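PDB 6E29: SWD1-like protein from Myceliophthora thermophila, which probably serves, through this WD40 beta-propeller domain, as a scaffold subunit of the COMPASS histone H3 methyltransferase complex in the nucleus. Local coordinates for residues L231-D236 / L272-V277; I238-I243 / E262-D267. All blocks are in the same frame, centred on the assembly; numbering follows the deposited sequence.

Interaction 1: L231-D236 / L272-V277; sequences LVNAQD and LSWNHV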
loop_
_atom_site.group_PDB
_atom_site.type_symbol
_atom_site.label_atom_id
_atom_site.label_comp_id
_atom_site.label_asym_id
_atom_site.label_seq_id
_atom_site.Cartn_x
_atom_site.Cartn_y
_atom_site.Cartn_z
ATOM N N LEU B 231 -0.345 -9.906 1.404
ATOM C CA LEU B 231 -1.165 -9.541 2.548
ATOM C C LEU B 231 -2.247 -8.594 2.076
ATOM O O LEU B 231 -1.978 -7.642 1.338
ATOM C CB LEU B 231 -0.257 -8.866 3.601
ATOM C CG LEU B 231 -0.848 -8.197 4.834
ATOM C CD1 LEU B 231 -1.501 -9.278 5.656
ATOM C CD2 LEU B 231 0.351 -7.552 5.615
ATOM N N VAL B 232 -3.470 -8.842 2.516
ATOM C CA VAL B 232 -4.639 -8.139 2.011
ATOM C C VAL B 232 -5.486 -7.681 3.200
ATOM O O VAL B 232 -5.838 -8.492 4.038
ATOM C CB VAL B 232 -5.514 -9.016 1.112
ATOM C CG1 VAL B 232 -6.717 -8.169 0.602
ATOM C CG2 VAL B 232 -4.713 -9.622 -0.055
ATOM N N ASN B 233 -5.758 -6.387 3.300
ATOM C CA ASN B 233 -6.719 -5.893 4.282
ATOM C C ASN B 233 -7.978 -5.497 3.527
ATOM O O ASN B 233 -7.897 -4.793 2.509
ATOM C CB ASN B 233 -6.204 -4.693 5.078
ATOM C CG ASN B 233 -7.124 -4.340 6.257
ATOM O OD1 ASN B 233 -7.813 -5.213 6.800
ATOM N ND2 ASN B 233 -7.152 -3.077 6.633
ATOM N N ALA B 234 -9.120 -5.881 4.057
ATOM C CA ALA B 234 -10.393 -5.572 3.420
ATOM C C ALA B 234 -11.433 -5.295 4.489
ATOM O O ALA B 234 -11.270 -5.650 5.657
ATOM C CB ALA B 234 -10.840 -6.724 2.495
ATOM N N GLN B 235 -12.530 -4.696 4.079
ATOM C CA GLN B 235 -13.473 -4.168 5.041
ATOM C C GLN B 235 -14.405 -5.227 5.619
ATOM O O GLN B 235 -15.435 -4.870 6.176
ATOM C CB GLN B 235 -14.301 -3.066 4.389
ATOM C CG GLN B 235 -13.523 -1.749 4.223
ATOM C CD GLN B 235 -14.482 -0.603 3.849
ATOM O OE1 GLN B 235 -15.592 -0.845 3.349
ATOM N NE2 GLN B 235 -14.070 0.637 4.115
ATOM N N ASP B 236 -14.096 -6.510 5.478
ATOM C CA ASP B 236 -14.934 -7.532 6.077
ATOM C C ASP B 236 -14.328 -8.072 7.370
ATOM O O ASP B 236 -14.689 -9.159 7.796
ATOM C CB ASP B 236 -15.265 -8.662 5.070
ATOM C CG ASP B 236 -14.022 -9.408 4.528
ATOM O OD1 ASP B 236 -12.892 -9.056 4.925
ATOM O OD2 ASP B 236 -14.205 -10.350 3.706
ATOM N N LEU B 272 -13.555 -6.955 15.605
ATOM C CA LEU B 272 -12.680 -5.814 15.342
ATOM C C LEU B 272 -12.470 -5.620 13.849
ATOM O O LEU B 272 -12.346 -6.597 13.109
ATOM C CB LEU B 272 -11.312 -6.009 16.004
ATOM C CG LEU B 272 -11.383 -6.264 17.527
ATOM C CD1 LEU B 272 -10.008 -6.516 18.132
ATOM C CD2 LEU B 272 -12.109 -5.131 18.235
ATOM N N SER B 273 -12.431 -4.356 13.424
ATOM C CA SER B 273 -12.015 -3.981 12.081
ATOM C C SER B 273 -10.596 -3.438 12.132
ATOM O O SER B 273 -10.159 -2.889 13.144
ATOM C CB SER B 273 -12.951 -2.937 11.457
ATOM O OG SER B 273 -14.258 -3.440 11.354
ATOM N N TRP B 274 -9.856 -3.659 11.042
ATOM C CA TRP B 274 -8.423 -3.394 10.980
ATOM C C TRP B 274 -8.145 -2.169 10.128
ATOM O O TRP B 274 -8.746 -1.974 9.071
ATOM C CB TRP B 274 -7.666 -4.605 10.435
ATOM C CG TRP B 274 -8.120 -5.819 11.115
ATOM C CD1 TRP B 274 -8.889 -6.790 10.601
ATOM C CD2 TRP B 274 -7.852 -6.188 12.486
ATOM N NE1 TRP B 274 -9.141 -7.760 11.546
ATOM C CE2 TRP B 274 -8.513 -7.420 12.713
ATOM C CE3 TRP B 274 -7.079 -5.624 13.513
ATOM C CZ2 TRP B 274 -8.443 -8.101 13.927
ATOM C CZ3 TRP B 274 -7.014 -6.312 14.763
ATOM C CH2 TRP B 274 -7.699 -7.528 14.949
ATOM N N ASN B 275 -7.304 -1.298 10.644
ATOM C CA ASN B 275 -7.101 -0.029 9.986
ATOM C C ASN B 275 -6.005 -0.158 8.917
ATOM O O ASN B 275 -6.249 0.082 7.731
ATOM C CB ASN B 275 -6.750 0.997 11.049
ATOM C CG ASN B 275 -7.055 2.350 10.637
ATOM O OD1 ASN B 275 -7.166 2.625 9.445
ATOM N ND2 ASN B 275 -7.152 3.242 11.598
ATOM N N HIS B 276 -4.801 -0.567 9.325
ATOM C CA HIS B 276 -3.696 -0.801 8.414
ATOM C C HIS B 276 -2.986 -2.078 8.836
ATOM O O HIS B 276 -3.086 -2.511 9.983
ATOM C CB HIS B 276 -2.749 0.424 8.394
ATOM C CG HIS B 276 -3.287 1.551 7.575
ATOM N ND1 HIS B 276 -3.946 2.638 8.109
ATOM C CD2 HIS B 276 -3.366 1.692 6.230
ATOM C CE1 HIS B 276 -4.362 3.426 7.130
ATOM N NE2 HIS B 276 -4.037 2.868 5.980
ATOM N N VAL B 277 -2.257 -2.683 7.893
ATOM C CA VAL B 277 -1.558 -3.930 8.156
ATOM C C VAL B 277 -0.171 -3.832 7.548
ATOM O O VAL B 277 0.063 -3.026 6.643
ATOM C CB VAL B 277 -2.270 -5.145 7.555
ATOM C CG1 VAL B 277 -3.681 -5.278 8.282
ATOM C CG2 VAL B 277 -2.448 -4.955 5.992
HETATM O O HOH W 1 -5.720 -1.019 5.082
HETATM O O HOH W 2 -10.864 -4.818 8.451
#
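Asn233 reaches from strand 229-234 to the backbone of Trp274, making a direct hydrogen bond from one propeller blade to the next. With CG anti to the backbone N (chi1 -170°), its amide is carried out toward the neighbouring segment. ND2 lies 3.1 Å from Trp274 O; the bond is nearly straight at nitrogen and stays in the amide plane of Asn233, but the donor meets the carbonyl from above its plane. At the same time, OD1 rests 3.7 Å from CB of Trp274, at the edge of the indole and near its plane. The indole itself leads away, with NE1 bonded to Arg237 O.

Two waters complete the polar contact. Water 1 accepts from ND2 of Asn233 at 2.9 Å and donates to Asn275 O, while water 2 accepts from Trp274 N and donates to Ala234 O, joining backbone to backbone.

The apolar part centres on Val277. Its CG2 touches CG of Leu231 at 3.8 Å as the two side chains cross obliquely, and it also lies 3.9 Å from CB of Asn233. Ala288 and Thr220 pack on this valine from strands of the two blades.

A leucine in place of Asn233 would probably leave Trp274 O and water 1 without their amide donor and set an apolar end against a buried carbonyl. One amide thus grips both a carbonyl and a water where the chain turns a corner at Asn275, so this blade interface of the WD40 fold combines directional polar bonds with the close packing of leucine and valine.

Interaction 2: I238-I243 / E262-D267; sequences IIRTFI and EHKFQD
Thr241 and Glu262 are brought together by their first torsions: OG1 of Thr241 sits between its backbone N and carbonyl carbon (chi1 52°), and CG of Glu262 is anti to its own N, with the chain extended beyond. OG1 then donates to OE2 of Glu262 at 2.9 Å, using the anti lone pair of that oxygen. It also accepts from the backbone N of His263 at 3.1 Å, a bent bond of 141°, so the hydroxyl is held from two directions.

This double grip lies within a classic beta bulge, in which Glu262 and His263 both face Thr241. The amide of Glu262 bonds to Thr241 O at 2.7 Å, and His263 O receives the amide of Thr241; the threonine hydroxyl takes the remaining amide, that of His263. Beyond the bulge, regular antiparallel pairing resumes: Ile239 and Phe265 form a hydrogen-bonded pair with bonds in both directions, and Arg240 and Lys264 a non-hydrogen-bonded one.

On the face carrying Ile239, Thr241 and Phe265, CG2 of Thr241 meets the edge of the Phe265 ring, 3.9 Å from CE2, and the CB atoms of Ile239 and Phe265 pack together. On the other face, Ile238 lies side by side with Lys264, its CG2 3.8 Å from CG of the lysine. The same CG2 sits over the centre of the Arg240 guanidinium, which is salt-bridged to Asp236.

Glu262 has a second partner in Arg301, which pairs with OE1 and probably stabilises its negative charge. The hydroxyl thus ties the bulge to a carboxylate that also reaches Arg301, joining the outermost strand of this blade to the next blade.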
loop_
_atom_site.group_PDB
_atom_site.type_symbol
_atom_site.label_atom_id
_atom_site.label_comp_id
_atom_site.label_asym_id
_atom_site.label_seq_id
_atom_site.Cartn_x
_atom_site.Cartn_y
_atom_site.Cartn_z
ATOM N N ILE B 238 -11.472 -9.176 8.152
ATOM C CA ILE B 238 -10.596 -10.325 8.043
ATOM C C ILE B 238 -9.348 -9.912 7.294
ATOM O O ILE B 238 -9.444 -9.326 6.218
ATOM C CB ILE B 238 -11.288 -11.492 7.329
ATOM C CG1 ILE B 238 -12.506 -11.900 8.157
ATOM C CG2 ILE B 238 -10.322 -12.650 7.186
ATOM C CD1 ILE B 238 -13.414 -12.909 7.427
ATOM N N ILE B 239 -8.184 -10.215 7.868
ATOM C CA ILE B 239 -6.897 -10.036 7.208
ATOM C C ILE B 239 -6.514 -11.371 6.588
ATOM O O ILE B 239 -6.787 -12.438 7.164
ATOM C CB ILE B 239 -5.830 -9.536 8.198
ATOM C CG1 ILE B 239 -6.271 -8.226 8.832
ATOM C CG2 ILE B 239 -4.481 -9.310 7.440
ATOM C CD1 ILE B 239 -5.442 -7.836 10.149
ATOM N N ARG B 240 -5.938 -11.327 5.382
ATOM C CA ARG B 240 -5.649 -12.560 4.654
ATOM C C ARG B 240 -4.267 -12.493 4.053
ATOM O O ARG B 240 -3.860 -11.430 3.573
ATOM C CB ARG B 240 -6.619 -12.772 3.493
ATOM C CG ARG B 240 -8.077 -12.965 4.037
ATOM C CD ARG B 240 -9.048 -12.976 2.855
ATOM N NE ARG B 240 -10.449 -13.201 3.232
ATOM C CZ ARG B 240 -11.319 -12.249 3.541
ATOM N NH1 ARG B 240 -10.963 -10.955 3.549
ATOM N NH2 ARG B 240 -12.572 -12.596 3.851
ATOM N N THR B 241 -3.581 -13.630 4.055
ATOM C CA THR B 241 -2.355 -13.807 3.294
ATOM C C THR B 241 -2.601 -14.846 2.214
ATOM O O THR B 241 -3.370 -15.796 2.404
ATOM C CB THR B 241 -1.196 -14.226 4.171
ATOM O OG1 THR B 241 -1.566 -15.377 4.960
ATOM C CG2 THR B 241 -0.809 -13.029 5.100
ATOM N N PHE B 242 -1.956 -14.651 1.080
ATOM C CA PHE B 242 -2.079 -15.570 -0.042
ATOM C C PHE B 242 -0.713 -15.903 -0.593
ATOM O O PHE B 242 0.216 -15.088 -0.527
ATOM C CB PHE B 242 -2.886 -15.003 -1.196
ATOM C CG PHE B 242 -4.271 -14.646 -0.851
ATOM C CD1 PHE B 242 -5.336 -15.474 -1.207
ATOM C CD2 PHE B 242 -4.516 -13.438 -0.200
ATOM C CE1 PHE B 242 -6.633 -15.112 -0.848
ATOM C CE2 PHE B 242 -5.769 -13.084 0.152
ATOM C CZ PHE B 242 -6.853 -13.927 -0.194
ATOM N N ILE B 243 -0.638 -17.090 -1.212
ATOM C CA ILE B 243 0.567 -17.581 -1.888
ATOM C C ILE B 243 0.532 -17.092 -3.328
ATOM O O ILE B 243 -0.381 -17.443 -4.066
ATOM C CB ILE B 243 0.631 -19.114 -1.845
ATOM C CG1 ILE B 243 0.438 -19.606 -0.404
ATOM C CG2 ILE B 243 1.945 -19.590 -2.411
ATOM C CD1 ILE B 243 1.408 -18.961 0.581
ATOM N N GLU B 262 -3.566 -18.509 2.387
ATOM C CA GLU B 262 -2.669 -19.076 3.385
ATOM C C GLU B 262 -3.290 -19.016 4.783
ATOM O O GLU B 262 -3.628 -20.050 5.356
ATOM C CB GLU B 262 -1.328 -18.348 3.364
ATOM C CG GLU B 262 -0.333 -19.026 4.337
ATOM C CD GLU B 262 0.951 -18.236 4.526
ATOM O OE1 GLU B 262 2.068 -18.814 4.350
ATOM O OE2 GLU B 262 0.803 -17.040 4.851
ATOM N N HIS B 263 -3.448 -17.821 5.345
ATOM C CA HIS B 263 -4.061 -17.636 6.654
ATOM C C HIS B 263 -5.121 -16.545 6.608
ATOM O O HIS B 263 -5.017 -15.584 5.840
ATOM C CB HIS B 263 -3.032 -17.235 7.733
ATOM C CG HIS B 263 -2.057 -18.311 8.074
ATOM N ND1 HIS B 263 -2.438 -19.553 8.512
ATOM C CD2 HIS B 263 -0.708 -18.340 7.983
ATOM C CE1 HIS B 263 -1.366 -20.299 8.709
ATOM N NE2 HIS B 263 -0.303 -19.584 8.397
ATOM N N LYS B 264 -6.112 -16.678 7.490
ATOM C CA LYS B 264 -7.054 -15.615 7.847
ATOM C C LYS B 264 -6.710 -15.157 9.255
ATOM O O LYS B 264 -6.526 -15.998 10.147
ATOM C CB LYS B 264 -8.503 -16.107 7.854
ATOM C CG LYS B 264 -9.183 -16.209 6.504
ATOM C CD LYS B 264 -10.566 -16.774 6.633
ATOM C CE LYS B 264 -10.526 -18.160 7.228
ATOM N NZ LYS B 264 -11.936 -18.658 7.388
ATOM N N PHE B 265 -6.681 -13.851 9.479
ATOM C CA PHE B 265 -6.436 -13.319 10.820
ATOM C C PHE B 265 -7.601 -12.420 11.188
ATOM O O PHE B 265 -7.976 -11.541 10.402
ATOM C CB PHE B 265 -5.141 -12.524 10.896
ATOM C CG PHE B 265 -3.950 -13.243 10.387
ATOM C CD1 PHE B 265 -3.254 -14.107 11.204
ATOM C CD2 PHE B 265 -3.503 -13.044 9.070
ATOM C CE1 PHE B 265 -2.130 -14.779 10.718
ATOM C CE2 PHE B 265 -2.377 -13.704 8.601
ATOM C CZ PHE B 265 -1.682 -14.555 9.450
ATOM N N GLN B 266 -8.194 -12.644 12.367
ATOM C CA GLN B 266 -9.428 -11.934 12.687
ATOM C C GLN B 266 -9.669 -12.040 14.187
ATOM O O GLN B 266 -9.001 -12.803 14.886
ATOM C CB GLN B 266 -10.637 -12.494 11.928
ATOM C CG GLN B 266 -10.961 -13.904 12.280
ATOM C CD GLN B 266 -12.019 -14.462 11.385
ATOM O OE1 GLN B 266 -13.048 -13.814 11.126
ATOM N NE2 GLN B 266 -11.771 -15.659 10.864
ATOM N N ASP B 267 -10.622 -11.250 14.673
ATOM C CA ASP B 267 -11.062 -11.324 16.072
ATOM C C ASP B 267 -12.585 -11.450 16.070
ATOM O O ASP B 267 -13.294 -10.441 16.006
ATOM C CB ASP B 267 -10.590 -10.104 16.881
ATOM C CG ASP B 267 -10.724 -10.311 18.412
ATOM O OD1 ASP B 267 -9.797 -9.977 19.197
ATOM O OD2 ASP B 267 -11.754 -10.847 18.823
#

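The two contacts lie about 10 Å apart, centre to centre, on the same side of the chain's centre. Along the chain, interaction 2 is nested within the loop closed by interaction 1. Strands 229-234, 239-243 and 261-265 are the second, third and fourth of one four-stranded blade, whereas 274-279 opens the next. Interaction 2 therefore pairs strands within a blade, and interaction 1 bridges to its neighbour. Ile239 connects them, packing on Leu231, Trp274 and Val277, while the backbone N of Val232 probably bonds to Arg240 O. Together they join in-blade pairing to blade-to-blade packing in this ring of seven sheets.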